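PDB 5IPW: oligopeptide ABC transporter, periplasmic oligopeptide-binding protein, putative from Thermotoga maritima MSB8, which probably binds oligopeptides in the periplasm and delivers them to a membrane ABC transporter for uptake into the cell. Local coordinates for residues V82-W87 with Y111-R116; Y345-E350 with D486-V491; M456-W461 with W467-N472. One frame throughout, in Å; residues are numbered along the deposited sequence.

Contact 1: V82-W87 with Y111-R116; sequences VKLAFW and YIFHLR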
loop_
_atom_site.group_PDB
_atom_site.type_symbol
_atom_site.label_atom_id
_atom_site.label_comp_id
_atom_site.label_asym_id
_atom_site.label_seq_id
_atom_site.Cartn_x
_atom_site.Cartn_y
_atom_site.Cartn_z
ATOM N N VAL A 82 4.369 -7.576 12.029
ATOM C CA VAL A 82 3.281 -7.517 12.998
ATOM C C VAL A 82 3.030 -6.068 13.392
ATOM O O VAL A 82 3.947 -5.247 13.421
ATOM C CB VAL A 82 3.558 -8.383 14.252
ATOM C CG1 VAL A 82 3.623 -9.856 13.877
ATOM C CG2 VAL A 82 4.836 -7.950 14.962
ATOM N N LYS A 83 1.773 -5.773 13.695
ATOM C CA LYS A 83 1.324 -4.409 13.950
ATOM C C LYS A 83 0.590 -4.365 15.282
ATOM O O LYS A 83 0.106 -5.392 15.755
ATOM C CB LYS A 83 0.385 -3.956 12.821
ATOM C CG LYS A 83 0.890 -4.281 11.420
ATOM C CD LYS A 83 2.149 -3.496 11.079
ATOM C CE LYS A 83 2.708 -3.892 9.725
ATOM N NZ LYS A 83 4.045 -3.274 9.491
ATOM N N LEU A 84 0.503 -3.179 15.882
ATOM C CA LEU A 84 -0.354 -2.985 17.047
ATOM C C LEU A 84 -1.774 -3.244 16.611
ATOM O O LEU A 84 -2.557 -3.874 17.315
ATOM C CB LEU A 84 -0.232 -1.568 17.591
ATOM C CG LEU A 84 1.085 -1.244 18.292
ATOM C CD1 LEU A 84 1.126 0.218 18.699
ATOM C CD2 LEU A 84 1.282 -2.126 19.511
ATOM N N ALA A 85 -2.097 -2.752 15.430
ATOM C CA ALA A 85 -3.373 -3.035 14.821
ATOM C C ALA A 85 -3.161 -3.177 13.328
ATOM O O ALA A 85 -2.495 -2.348 12.707
ATOM C CB ALA A 85 -4.354 -1.917 15.121
ATOM N N PHE A 86 -3.715 -4.240 12.762
ATOM C CA PHE A 86 -3.540 -4.528 11.348
ATOM C C PHE A 86 -4.583 -3.802 10.535
ATOM O O PHE A 86 -5.638 -3.409 11.051
ATOM C CB PHE A 86 -3.673 -6.026 11.075
ATOM C CG PHE A 86 -2.557 -6.845 11.646
ATOM C CD1 PHE A 86 -1.377 -7.019 10.941
ATOM C CD2 PHE A 86 -2.687 -7.454 12.878
ATOM C CE1 PHE A 86 -0.346 -7.778 11.458
ATOM C CE2 PHE A 86 -1.656 -8.219 13.400
ATOM C CZ PHE A 86 -0.484 -8.378 12.687
ATOM N N TRP A 87 -4.282 -3.640 9.251
ATOM C CA TRP A 87 -5.317 -3.344 8.276
ATOM C C TRP A 87 -6.300 -4.502 8.320
ATOM O O TRP A 87 -5.923 -5.633 8.617
ATOM C CB TRP A 87 -4.743 -3.273 6.849
ATOM C CG TRP A 87 -3.908 -2.079 6.511
ATOM C CD1 TRP A 87 -2.641 -2.092 6.015
ATOM C CD2 TRP A 87 -4.291 -0.702 6.600
ATOM N NE1 TRP A 87 -2.200 -0.810 5.796
ATOM C CE2 TRP A 87 -3.192 0.066 6.152
ATOM C CE3 TRP A 87 -5.451 -0.039 7.018
ATOM C CZ2 TRP A 87 -3.219 1.462 6.112
ATOM C CZ3 TRP A 87 -5.478 1.350 6.980
ATOM C CH2 TRP A 87 -4.369 2.085 6.532
ATOM N N TYR A 111 -3.289 9.154 21.621
ATOM C CA TYR A 111 -3.740 7.792 21.349
ATOM C C TYR A 111 -3.218 6.870 22.436
ATOM O O TYR A 111 -2.033 6.908 22.764
ATOM C CB TYR A 111 -3.224 7.321 19.994
ATOM C CG TYR A 111 -3.693 8.166 18.836
ATOM C CD1 TYR A 111 -2.965 9.273 18.419
ATOM C CD2 TYR A 111 -4.871 7.862 18.160
ATOM C CE1 TYR A 111 -3.391 10.052 17.356
ATOM C CE2 TYR A 111 -5.306 8.632 17.095
ATOM C CZ TYR A 111 -4.564 9.728 16.698
ATOM O OH TYR A 111 -4.989 10.495 15.639
ATOM N N ILE A 112 -4.110 6.064 23.003
ATOM C CA ILE A 112 -3.729 5.035 23.964
ATOM C C ILE A 112 -3.898 3.675 23.302
ATOM O O ILE A 112 -4.942 3.396 22.719
ATOM C CB ILE A 112 -4.593 5.087 25.246
ATOM C CG1 ILE A 112 -4.077 6.156 26.213
ATOM C CG2 ILE A 112 -4.570 3.751 25.982
ATOM C CD1 ILE A 112 -4.224 7.579 25.732
ATOM N N PHE A 113 -2.870 2.837 23.400
ATOM C CA PHE A 113 -2.953 1.449 22.950
ATOM C C PHE A 113 -2.840 0.521 24.148
ATOM O O PHE A 113 -1.922 0.654 24.962
ATOM C CB PHE A 113 -1.851 1.127 21.941
ATOM C CG PHE A 113 -2.038 1.785 20.611
ATOM C CD1 PHE A 113 -2.841 1.204 19.646
ATOM C CD2 PHE A 113 -1.410 2.987 20.322
ATOM C CE1 PHE A 113 -3.024 1.813 18.414
ATOM C CE2 PHE A 113 -1.582 3.598 19.094
ATOM C CZ PHE A 113 -2.393 3.010 18.137
ATOM N N HIS A 114 -3.779 -0.419 24.239
ATOM C CA HIS A 114 -3.830 -1.372 25.335
ATOM C C HIS A 114 -3.244 -2.700 24.894
ATOM O O HIS A 114 -3.780 -3.366 24.011
ATOM C CB HIS A 114 -5.268 -1.562 25.802
ATOM C CG HIS A 114 -5.900 -0.303 26.304
ATOM N ND1 HIS A 114 -5.817 0.095 27.621
ATOM C CD2 HIS A 114 -6.605 0.657 25.662
ATOM C CE1 HIS A 114 -6.455 1.241 27.769
ATOM N NE2 HIS A 114 -6.941 1.605 26.596
ATOM N N LEU A 115 -2.142 -3.075 25.527
ATOM C CA LEU A 115 -1.389 -4.253 25.142
ATOM C C LEU A 115 -1.903 -5.485 25.861
ATOM O O LEU A 115 -2.764 -5.391 26.739
ATOM C CB LEU A 115 0.093 -4.044 25.452
ATOM C CG LEU A 115 0.721 -2.773 24.878
ATOM C CD1 LEU A 115 2.218 -2.775 25.145
ATOM C CD2 LEU A 115 0.444 -2.637 23.391
ATOM N N ARG A 116 -1.348 -6.635 25.492
ATOM C CA ARG A 116 -1.826 -7.916 25.963
ATOM C C ARG A 116 -0.801 -8.401 26.971
ATOM O O ARG A 116 0.372 -8.597 26.642
ATOM C CB ARG A 116 -1.999 -8.891 24.788
ATOM C CG ARG A 116 -2.400 -8.194 23.487
ATOM C CD ARG A 116 -2.459 -9.112 22.275
ATOM N NE ARG A 116 -3.750 -9.765 22.263
ATOM C CZ ARG A 116 -4.767 -9.479 21.462
ATOM N NH1 ARG A 116 -4.694 -8.560 20.506
ATOM N NH2 ARG A 116 -5.889 -10.155 21.621
#

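Contact 2: Y345-E350 with D486-V491; sequences YAHSDE and DFDAMV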
loop_
_atom_site.group_PDB
_atom_site.type_symbol
_atom_site.label_atom_id
_atom_site.label_comp_id
_atom_site.label_asym_id
_atom_site.label_seq_id
_atom_site.Cartn_x
_atom_site.Cartn_y
_atom_site.Cartn_z
ATOM N N TYR A 345 -4.878 22.524 -17.482
ATOM C CA TYR A 345 -5.972 23.443 -17.135
ATOM C C TYR A 345 -5.472 24.820 -16.707
ATOM O O TYR A 345 -6.267 25.704 -16.369
ATOM C CB TYR A 345 -6.849 22.824 -16.047
ATOM C CG TYR A 345 -7.215 21.398 -16.369
ATOM C CD1 TYR A 345 -8.010 21.100 -17.461
ATOM C CD2 TYR A 345 -6.728 20.346 -15.608
ATOM C CE1 TYR A 345 -8.332 19.795 -17.775
ATOM C CE2 TYR A 345 -7.041 19.033 -15.913
ATOM C CZ TYR A 345 -7.844 18.765 -16.996
ATOM O OH TYR A 345 -8.155 17.468 -17.305
ATOM N N ALA A 346 -4.151 24.987 -16.700
ATOM C CA ALA A 346 -3.528 26.300 -16.596
ATOM C C ALA A 346 -2.761 26.638 -17.884
ATOM O O ALA A 346 -1.822 27.415 -17.857
ATOM C CB ALA A 346 -2.602 26.346 -15.390
ATOM N N HIS A 347 -3.191 26.073 -19.010
ATOM C CA HIS A 347 -2.511 26.269 -20.294
ATOM C C HIS A 347 -2.248 27.735 -20.611
ATOM O O HIS A 347 -3.120 28.579 -20.417
ATOM C CB HIS A 347 -3.335 25.682 -21.440
ATOM C CG HIS A 347 -2.506 25.209 -22.586
ATOM N ND1 HIS A 347 -1.793 26.069 -23.389
ATOM C CD2 HIS A 347 -2.260 23.963 -23.056
ATOM C CE1 HIS A 347 -1.149 25.376 -24.312
ATOM N NE2 HIS A 347 -1.414 24.094 -24.130
ATOM N N SER A 348 -1.057 28.026 -21.126
ATOM C CA SER A 348 -0.665 29.407 -21.408
ATOM C C SER A 348 -1.514 30.025 -22.519
ATOM O O SER A 348 -1.960 31.165 -22.406
ATOM C CB SER A 348 0.818 29.473 -21.755
ATOM O OG SER A 348 1.588 29.121 -20.617
ATOM N N ASP A 349 -1.701 29.270 -23.594
ATOM C CA ASP A 349 -2.695 29.561 -24.625
ATOM C C ASP A 349 -4.127 29.675 -24.065
ATOM O O ASP A 349 -4.773 28.681 -23.759
ATOM C CB ASP A 349 -2.624 28.484 -25.714
ATOM C CG ASP A 349 -3.573 28.742 -26.868
ATOM O OD1 ASP A 349 -4.533 29.527 -26.706
ATOM O OD2 ASP A 349 -3.360 28.144 -27.946
ATOM N N GLU A 350 -4.618 30.905 -23.985
ATOM C CA GLU A 350 -5.915 31.214 -23.386
ATOM C C GLU A 350 -7.104 30.540 -24.087
ATOM O O GLU A 350 -8.134 30.277 -23.466
ATOM C CB GLU A 350 -6.110 32.731 -23.397
ATOM C CG GLU A 350 -7.010 33.265 -22.295
ATOM C CD GLU A 350 -6.559 34.631 -21.799
ATOM O OE1 GLU A 350 -6.189 35.484 -22.638
ATOM O OE2 GLU A 350 -6.567 34.847 -20.567
ATOM N N ASP A 486 4.851 23.467 -19.605
ATOM C CA ASP A 486 5.093 23.443 -21.047
ATOM C C ASP A 486 4.550 22.145 -21.619
ATOM O O ASP A 486 5.300 21.250 -22.018
ATOM C CB ASP A 486 6.597 23.583 -21.341
ATOM C CG ASP A 486 6.894 23.867 -22.812
ATOM O OD1 ASP A 486 5.991 23.722 -23.666
ATOM O OD2 ASP A 486 8.041 24.247 -23.113
ATOM N N PHE A 487 3.226 22.057 -21.648
ATOM C CA PHE A 487 2.550 20.902 -22.212
ATOM C C PHE A 487 1.074 21.212 -22.435
ATOM O O PHE A 487 0.515 22.115 -21.816
ATOM C CB PHE A 487 2.706 19.679 -21.290
ATOM C CG PHE A 487 2.073 19.853 -19.941
ATOM C CD1 PHE A 487 2.762 20.467 -18.907
ATOM C CD2 PHE A 487 0.781 19.414 -19.708
ATOM C CE1 PHE A 487 2.173 20.638 -17.666
ATOM C CE2 PHE A 487 0.186 19.580 -18.466
ATOM C CZ PHE A 487 0.881 20.194 -17.446
ATOM N N ASP A 488 0.462 20.445 -23.327
ATOM C CA ASP A 488 -0.977 20.459 -23.535
ATOM C C ASP A 488 -1.629 19.396 -22.657
ATOM O O ASP A 488 -2.617 19.662 -21.965
ATOM C CB ASP A 488 -1.306 20.172 -25.005
ATOM C CG ASP A 488 -0.569 21.086 -25.959
ATOM O OD1 ASP A 488 -0.456 22.280 -25.648
ATOM O OD2 ASP A 488 -0.103 20.618 -27.015
ATOM N N ALA A 489 -1.073 18.188 -22.704
ATOM C CA ALA A 489 -1.595 17.070 -21.927
ATOM C C ALA A 489 -0.496 16.079 -21.526
ATOM O O ALA A 489 0.407 15.775 -22.315
ATOM C CB ALA A 489 -2.683 16.366 -22.711
ATOM N N MET A 490 -0.604 15.585 -20.291
ATOM C CA MET A 490 0.343 14.638 -19.696
ATOM C C MET A 490 -0.362 13.333 -19.338
ATOM O O MET A 490 -1.407 13.351 -18.665
ATOM C CB MET A 490 0.910 15.218 -18.396
ATOM C CG MET A 490 1.844 16.403 -18.558
ATOM S SD MET A 490 3.466 15.888 -19.133
ATOM C CE MET A 490 4.416 17.369 -18.859
ATOM N N VAL A 491 0.208 12.203 -19.755
ATOM C CA VAL A 491 -0.304 10.906 -19.307
ATOM C C VAL A 491 0.601 10.304 -18.228
ATOM O O VAL A 491 1.834 10.445 -18.254
ATOM C CB VAL A 491 -0.550 9.881 -20.461
ATOM C CG1 VAL A 491 -0.976 10.581 -21.747
ATOM C CG2 VAL A 491 0.658 8.988 -20.703
#

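Contact 3: M456-W461 with W467-N472; sequences MVKEYW and WVEIEN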
loop_
_atom_site.group_PDB
_atom_site.type_symbol
_atom_site.label_atom_id
_atom_site.label_comp_id
_atom_site.label_asym_id
_atom_site.label_seq_id
_atom_site.Cartn_x
_atom_site.Cartn_y
_atom_site.Cartn_z
ATOM N N MET A 456 -3.441 4.641 -30.056
ATOM C CA MET A 456 -4.743 4.097 -30.418
ATOM C C MET A 456 -5.842 5.116 -30.183
ATOM O O MET A 456 -6.812 5.155 -30.928
ATOM C CB MET A 456 -5.041 2.827 -29.628
ATOM C CG MET A 456 -4.100 1.675 -29.945
ATOM S SD MET A 456 -4.280 0.272 -28.825
ATOM C CE MET A 456 -6.064 0.165 -28.720
ATOM N N VAL A 457 -5.688 5.933 -29.144
ATOM C CA VAL A 457 -6.659 6.997 -28.823
ATOM C C VAL A 457 -6.624 8.121 -29.870
ATOM O O VAL A 457 -7.607 8.849 -30.042
ATOM C CB VAL A 457 -6.423 7.580 -27.405
ATOM C CG1 VAL A 457 -7.406 8.707 -27.093
ATOM C CG2 VAL A 457 -6.544 6.485 -26.351
ATOM N N LYS A 458 -5.485 8.257 -30.549
ATOM C CA LYS A 458 -5.364 9.118 -31.725
ATOM C C LYS A 458 -6.529 8.858 -32.678
ATOM O O LYS A 458 -7.247 9.784 -33.055
ATOM C CB LYS A 458 -4.028 8.856 -32.434
ATOM C CG LYS A 458 -3.626 9.892 -33.470
ATOM C CD LYS A 458 -2.195 9.662 -33.938
ATOM C CE LYS A 458 -1.923 10.311 -35.289
ATOM N NZ LYS A 458 -2.324 11.745 -35.331
ATOM N N GLU A 459 -6.722 7.590 -33.037
ATOM C CA GLU A 459 -7.840 7.185 -33.891
ATOM C C GLU A 459 -9.197 7.500 -33.279
ATOM O O GLU A 459 -10.055 8.061 -33.944
ATOM C CB GLU A 459 -7.776 5.687 -34.211
ATOM C CG GLU A 459 -6.828 5.331 -35.341
ATOM C CD GLU A 459 -7.283 5.874 -36.686
ATOM O OE1 GLU A 459 -8.460 5.669 -37.059
ATOM O OE2 GLU A 459 -6.452 6.506 -37.373
ATOM N N TYR A 460 -9.397 7.146 -32.017
ATOM C CA TYR A 460 -10.729 7.276 -31.413
ATOM C C TYR A 460 -11.152 8.736 -31.333
ATOM O O TYR A 460 -12.335 9.053 -31.474
ATOM C CB TYR A 460 -10.799 6.630 -30.018
ATOM C CG TYR A 460 -10.275 5.206 -29.926
ATOM C CD1 TYR A 460 -10.177 4.388 -31.059
ATOM C CD2 TYR A 460 -9.889 4.671 -28.702
ATOM C CE1 TYR A 460 -9.695 3.095 -30.973
ATOM C CE2 TYR A 460 -9.413 3.373 -28.608
ATOM C CZ TYR A 460 -9.318 2.593 -29.747
ATOM O OH TYR A 460 -8.844 1.310 -29.672
ATOM N N TRP A 461 -10.176 9.614 -31.116
ATOM C CA TRP A 461 -10.431 11.049 -31.002
ATOM C C TRP A 461 -10.542 11.755 -32.364
ATOM O O TRP A 461 -11.194 12.796 -32.473
ATOM C CB TRP A 461 -9.366 11.711 -30.113
ATOM C CG TRP A 461 -9.567 11.470 -28.627
ATOM C CD1 TRP A 461 -10.631 10.854 -28.024
ATOM C CD2 TRP A 461 -8.702 11.889 -27.563
ATOM N NE1 TRP A 461 -10.471 10.849 -26.662
ATOM C CE2 TRP A 461 -9.294 11.476 -26.352
ATOM C CE3 TRP A 461 -7.480 12.569 -27.518
ATOM C CZ2 TRP A 461 -8.709 11.722 -25.111
ATOM C CZ3 TRP A 461 -6.898 12.810 -26.282
ATOM C CH2 TRP A 461 -7.512 12.386 -25.097
ATOM N N TRP A 467 -7.791 16.489 -33.044
ATOM C CA TRP A 467 -6.492 16.134 -33.609
ATOM C C TRP A 467 -5.448 16.038 -32.500
ATOM O O TRP A 467 -5.229 17.000 -31.767
ATOM C CB TRP A 467 -6.060 17.202 -34.618
ATOM C CG TRP A 467 -4.869 16.848 -35.466
ATOM C CD1 TRP A 467 -4.039 15.765 -35.334
ATOM C CD2 TRP A 467 -4.354 17.608 -36.565
ATOM N NE1 TRP A 467 -3.057 15.799 -36.293
ATOM C CE2 TRP A 467 -3.226 16.920 -37.060
ATOM C CE3 TRP A 467 -4.746 18.801 -37.186
ATOM C CZ2 TRP A 467 -2.482 17.388 -38.146
ATOM C CZ3 TRP A 467 -4.006 19.265 -38.265
ATOM C CH2 TRP A 467 -2.886 18.560 -38.734
ATOM N N VAL A 468 -4.800 14.883 -32.375
ATOM C CA VAL A 468 -3.687 14.757 -31.447
ATOM C C VAL A 468 -2.487 14.090 -32.092
ATOM O O VAL A 468 -2.626 13.312 -33.038
ATOM C CB VAL A 468 -4.076 13.988 -30.165
ATOM C CG1 VAL A 468 -5.166 14.735 -29.408
ATOM C CG2 VAL A 468 -4.509 12.562 -30.485
ATOM N N GLU A 469 -1.311 14.443 -31.580
ATOM C CA GLU A 469 -0.068 13.738 -31.868
ATOM C C GLU A 469 0.529 13.289 -30.543
ATOM O O GLU A 469 0.127 13.760 -29.475
ATOM C CB GLU A 469 0.933 14.637 -32.594
ATOM C CG GLU A 469 0.442 15.195 -33.922
ATOM C CD GLU A 469 0.137 14.128 -34.960
ATOM O OE1 GLU A 469 0.664 12.996 -34.858
ATOM O OE2 GLU A 469 -0.636 14.434 -35.892
ATOM N N ILE A 470 1.493 12.383 -30.625
ATOM C CA ILE A 470 2.061 11.747 -29.452
ATOM C C ILE A 470 3.557 12.004 -29.418
ATOM O O ILE A 470 4.277 11.582 -30.323
ATOM C CB ILE A 470 1.817 10.221 -29.489
ATOM C CG1 ILE A 470 0.318 9.901 -29.606
ATOM C CG2 ILE A 470 2.427 9.539 -28.272
ATOM C CD1 ILE A 470 -0.555 10.478 -28.511
ATOM N N GLU A 471 4.028 12.702 -28.386
ATOM C CA GLU A 471 5.465 12.853 -28.184
ATOM C C GLU A 471 5.898 12.010 -26.991
ATOM O O GLU A 471 5.295 12.061 -25.917
ATOM C CB GLU A 471 5.892 14.330 -28.046
ATOM C CG GLU A 471 5.415 15.079 -26.803
ATOM C CD GLU A 471 5.945 16.514 -26.723
ATOM O OE1 GLU A 471 5.727 17.170 -25.684
ATOM O OE2 GLU A 471 6.585 16.994 -27.685
ATOM N N ASN A 472 6.931 11.209 -27.212
ATOM C CA ASN A 472 7.501 10.367 -26.184
ATOM C C ASN A 472 8.805 10.993 -25.721
ATOM O O ASN A 472 9.786 11.012 -26.460
ATOM C CB ASN A 472 7.757 8.968 -26.742
ATOM C CG ASN A 472 8.326 8.018 -25.703
ATOM O OD1 ASN A 472 7.865 7.979 -24.564
ATOM N ND2 ASN A 472 9.335 7.249 -26.089
HETATM O O HOH W 1 -6.796 12.725 -33.355
#

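Contact 1: V82-W87 with Y111-R116
Leu84 lies across the ring of Phe113 and also reaches Leu115, an apolar contact on one face of the five-stranded antiparallel sheet that includes strands 85-87 and 110-115. Strand 94-105 runs between these two, so the contact skips a neighbour: Leu84 precedes the edge strand by one residue and its side chain passes over the intervening strand. In the backbone Leu84 pairs with Ala99 of strand 94-105, Phe113 with Val167 of strand 166-171 on the far side. Phe113 points toward the other segment, and Leu84 does the same from its side, the two side chains meeting at about a right angle. The CA atoms of Leu84 and Phe113 are 7.8 Å apart. One branch of Leu84 takes each partner. CD1 sits over the middle of the aromatic face, a CH-pi contact, while CD2 turns to Leu115, whose CD2 is 4.0 Å from it. Leu115 gets there by its end, since its CB does not aim at Leu84; with CG beside the backbone N (chi1 -53°), its CD2 methyl comes within reach. Helix 129-140 closes over this side, with Ile132 touching both leucines and Ala129 touching Leu115. The tight part ends there, and all three residues are buried. On strand 110-115, His114 belongs to the looser, partly exposed side: it takes no part in the leucine-phenylalanine packing, and its NE2 is hydrogen-bonded to Glu103 on strand 94-105. Back in the packed part, Leu84 CD1 stands 4.0 Å from the centroid of the Phe113 ring, only 12° off the ring normal.

Contact 2: Y345-E350 with D486-V491
The two backbones come nearest at His347 and Asp488, with CA atoms 6.8 Å apart, where the loop after strand 340-343 passes the residue just ahead of strand 489-494. One side-chain bond carries the contact. His347 NE2 donates to Asp488 OD1 over 2.6 Å, and the bond is almost straight at 174°. The oxygen lies at the edge of the imidazole, practically in its plane, and offers the anti lone pair, the one away from OD2; ring and carboxylate are nearly coplanar. His347 CB does not aim at the partner: with CG anti to the backbone N (chi1 -151°), the end of the ring is what swings across. Its other nitrogen, ND1, takes a weak bond from Asp349 N at 3.2 Å, so both ring nitrogens are engaged and the ring's rotation is probably fixed. The carboxylate is held from its far oxygen too, because OD2 accepts from Thr442 N on strand 440-445. With an alanine here in place of His347, Asp488 OD1 is likely to lose its donor and Asp349 N its weak acceptor. Close by, Asp349 N-caps helix 350-357 through OD1 and bridges to Arg437 through OD2. This is a His-carboxylate hydrogen bond pinning a loop to a strand end, at the start of the middle strand of the mixed sheet in one lobe of a type II periplasmic binding protein fold.

Contact 3: M456-W461 with W467-N472
Lys458 leaves helix 448-462 beside strand 467-472, and its long side chain runs along Val468 in the opposite direction to that residue's own side chain until it reaches Glu469. Lys458 CB starts 4.2 Å from Val468 CG2. The next carbon, CG, is anti to the backbone N (chi1 -166°), which carries the chain across toward the strand; Lys458 CG comes 3.6 Å from Val468 O, and CD follows the same carbonyl a little farther out. At CE the chain is near Glu469 OE1 as well, and a bend at chi4 (51°) then turns NZ onto its acceptors. Lys458 NZ donates to Val468 O at 2.8 Å, the shortest of its bonds across the contact and nearly in line with the carbonyl. It also forms a salt bridge with Glu469, 3.2 Å from OE2, although its hydrogen bonds to both carboxylate oxygens are weak. The helix and strand segments run antiparallel, at 174°, as successive elements of the beta-alpha-beta unit 440-445, 448-462, 467-472 of this binding-protein lobe. Glu469 has a second grip: Trp467 NE1 donates to OE2 at 2.8 Å, meeting it on the anti side and out of the carboxylate plane. That indole is stacked on Tyr430 and lies against Arg440. Val468 itself points at the helix, and its CG1 touches the edge of the Trp461 ring, 3.7 Å from CE3, while Trp461 NE1 is hydrogen-bonded to Leu365 O. A water links the two backbones, donating to Lys458 O and accepting from Val468 N.

Overall arrangement
Going from the N terminus, contact 1 comes first and closes a short loop of 23 residues, spanning strand 94-105 within one antiparallel sheet. The chain then travels a long way before contact 2 opens at 345-350, on the other side of the molecule's centre; the centres of contacts 1 and 2 are about 47 Å apart. Contact 2 closes only at 486-491, and the whole of contact 3, a helix and the strand that follows it, falls within that span. No two contacts cross. Contacts 2 and 3 reach the same mixed sheet, at strand 489-494 and at edge strand 467-472, with strand 440-445 between those two strands; the nearest atoms of contacts 2 and 3 are about 6 Å apart.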